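Local atomic coordinates of member of DUF4221 family (Bacteroides vulgatus, PDB entry 3S9J), a protein that is of unknown function but folds as a six-bladed beta-propeller of the DUF4221 family and carries bound sodium ions. Residues A[211-216]-A[220-225]. Sequence-based numbering, arbitrary orientation.
Sequences RLVCGF and DSLMVT
Val213 and Val224 sit opposite each other on the two strands as a non-hydrogen-bonded antiparallel pair, their side chains side by side on one face and pointing the same way, with Val213 CG1 4.1 Å from Val224 CG2. Val213 CG1 also meets Leu222, whose CD1 comes within 4.0 Å, while Leu222 CD2 lies against the CA of Gly215, 3.6 Å away, where no side chain intervenes. On the opposite face of the sheet, Cys214 SG meets the CE methyl of Met223, a selenomethionine, at 3.7 Å. Met223 leaves the backbone extended, CG anti to its N (chi1 -166°), and the bend at chi3 (90°) turns CE back to the sulfur. On this same face Thr225 CG2 touches CB and CD2 of Leu212. Val224 CG1 reaches the other way along the hairpin, 3.7 Å from Arg211 CG, and packs on the aliphatic part of that arginine, whose NE goes on to a salt bridge with Asp226. With an alanine in place of Val224 both of these methyls go, which would probably open a gap beside Val213 and take away some apolar contact along the Arg211 chain. Two pairs of reciprocal backbone hydrogen bonds, Leu212 with Thr225 and Cys214 with Met223, join the strands, the straightest running from Met223 N to Cys214 O (177° at the hydrogen). Beyond them, where the hairpin nears its turn, a water replaces direct bonding: it donates to Cys214 O and Ser221 O and accepts from Phe216 N. These are the two middle strands of a four-stranded propeller blade, flanked by strands 201-206 and 231-235. The contact is thus a largely apolar, buried blade interior, with main-chain polarity met by backbone partners or water and the arginine's charge paired at the margin.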
loop_
_atom_site.group_PDB
_atom_site.type_symbol
_atom_site.label_atom_id
_atom_site.label_comp_id
_atom_site.label_asym_id
_atom_site.label_seq_id
_atom_site.Cartn_x
_atom_site.Cartn_y
_atom_site.Cartn_z
ATOM N N ARG A 211 5.690 3.095 15.782
ATOM C CA ARG A 211 6.059 4.246 14.985
ATOM C C ARG A 211 5.378 4.183 13.609
ATOM O O ARG A 211 5.506 3.205 12.886
ATOM C CB ARG A 211 7.590 4.275 14.837
ATOM C CG ARG A 211 8.159 5.335 13.944
ATOM C CD ARG A 211 9.676 5.385 14.067
ATOM N NE ARG A 211 10.055 5.975 15.353
ATOM C CZ ARG A 211 11.197 5.763 15.989
ATOM N NH1 ARG A 211 12.129 4.970 15.478
ATOM N NH2 ARG A 211 11.400 6.352 17.158
ATOM N N LEU A 212 4.684 5.266 13.279
ATOM C CA LEU A 212 3.963 5.420 12.030
ATOM C C LEU A 212 4.791 6.305 11.124
ATOM O O LEU A 212 5.264 7.357 11.546
ATOM C CB LEU A 212 2.641 6.102 12.277
ATOM C CG LEU A 212 1.772 6.469 11.068
ATOM C CD1 LEU A 212 1.343 5.216 10.282
ATOM C CD2 LEU A 212 0.545 7.263 11.564
ATOM N N VAL A 213 4.927 5.891 9.871
ATOM C CA VAL A 213 5.680 6.652 8.859
ATOM C C VAL A 213 4.757 6.803 7.645
ATOM O O VAL A 213 4.189 5.817 7.191
ATOM C CB VAL A 213 6.982 5.919 8.455
ATOM C CG1 VAL A 213 7.794 6.775 7.431
ATOM C CG2 VAL A 213 7.806 5.558 9.723
ATOM N N CYS A 214 4.561 8.038 7.177
ATOM C CA CYS A 214 3.710 8.367 6.040
ATOM C C CYS A 214 4.527 9.120 4.991
ATOM O O CYS A 214 5.272 10.047 5.322
ATOM C CB CYS A 214 2.548 9.242 6.435
ATOM S SG CYS A 214 1.509 8.519 7.736
ATOM N N GLY A 215 4.361 8.703 3.734
ATOM C CA GLY A 215 5.033 9.307 2.587
ATOM C C GLY A 215 4.019 9.759 1.547
ATOM O O GLY A 215 3.477 8.946 0.805
ATOM N N PHE A 216 3.762 11.067 1.510
ATOM C CA PHE A 216 2.916 11.662 0.478
ATOM C C PHE A 216 3.599 11.475 -0.863
ATOM O O PHE A 216 4.784 11.694 -0.997
ATOM C CB PHE A 216 2.618 13.164 0.749
ATOM C CG PHE A 216 1.543 13.370 1.764
ATOM C CD1 PHE A 216 0.211 13.401 1.383
ATOM C CD2 PHE A 216 1.861 13.447 3.105
ATOM C CE1 PHE A 216 -0.780 13.530 2.313
ATOM C CE2 PHE A 216 0.882 13.548 4.051
ATOM C CZ PHE A 216 -0.449 13.620 3.664
ATOM N N ASP A 220 8.869 15.372 -0.983
ATOM C CA ASP A 220 10.220 14.902 -0.694
ATOM C C ASP A 220 10.394 14.286 0.688
ATOM O O ASP A 220 11.293 13.493 0.879
ATOM C CB ASP A 220 11.207 16.065 -0.736
ATOM C CG ASP A 220 11.491 16.560 -2.117
ATOM O OD1 ASP A 220 10.868 16.126 -3.096
ATOM O OD2 ASP A 220 12.409 17.377 -2.201
ATOM N N SER A 221 9.563 14.664 1.654
ATOM C CA SER A 221 9.816 14.290 3.035
ATOM C C SER A 221 8.826 13.261 3.558
ATOM O O SER A 221 7.664 13.226 3.145
ATOM C CB SER A 221 9.812 15.529 3.942
ATOM O OG SER A 221 10.928 16.355 3.661
ATOM N N LEU A 222 9.324 12.426 4.454
ATOM C CA LEU A 222 8.494 11.494 5.218
ATOM C C LEU A 222 8.053 12.113 6.541
ATOM O O LEU A 222 8.804 12.841 7.187
ATOM C CB LEU A 222 9.268 10.215 5.539
ATOM C CG LEU A 222 9.707 9.341 4.375
ATOM C CD1 LEU A 222 10.601 8.203 4.908
ATOM C CD2 LEU A 222 8.458 8.807 3.619
HETATM N N MSE A 223 6.842 11.749 6.955
HETATM C CA MSE A 223 6.234 12.200 8.193
HETATM C C MSE A 223 6.258 11.033 9.155
HETATM O O MSE A 223 5.883 9.908 8.789
HETATM C CB MSE A 223 4.786 12.579 7.895
HETATM C CG MSE A 223 4.095 13.351 8.953
HETATM SE SE MSE A 223 2.200 13.357 8.540
HETATM C CE MSE A 223 1.767 11.766 9.510
ATOM N N VAL A 224 6.706 11.287 10.384
ATOM C CA VAL A 224 6.862 10.234 11.379
ATOM C C VAL A 224 6.254 10.669 12.704
ATOM O O VAL A 224 6.403 11.814 13.117
ATOM C CB VAL A 224 8.350 9.878 11.593
ATOM C CG1 VAL A 224 8.533 8.798 12.708
ATOM C CG2 VAL A 224 9.018 9.481 10.273
ATOM N N THR A 225 5.566 9.748 13.369
ATOM C CA THR A 225 5.059 10.004 14.706
ATOM C C THR A 225 5.093 8.730 15.542
ATOM O O THR A 225 4.794 7.661 15.051
ATOM C CB THR A 225 3.616 10.593 14.704
ATOM O OG1 THR A 225 3.204 10.865 16.062
ATOM C CG2 THR A 225 2.657 9.684 14.056
HETATM O O HOH W 1 5.092 12.567 3.623
#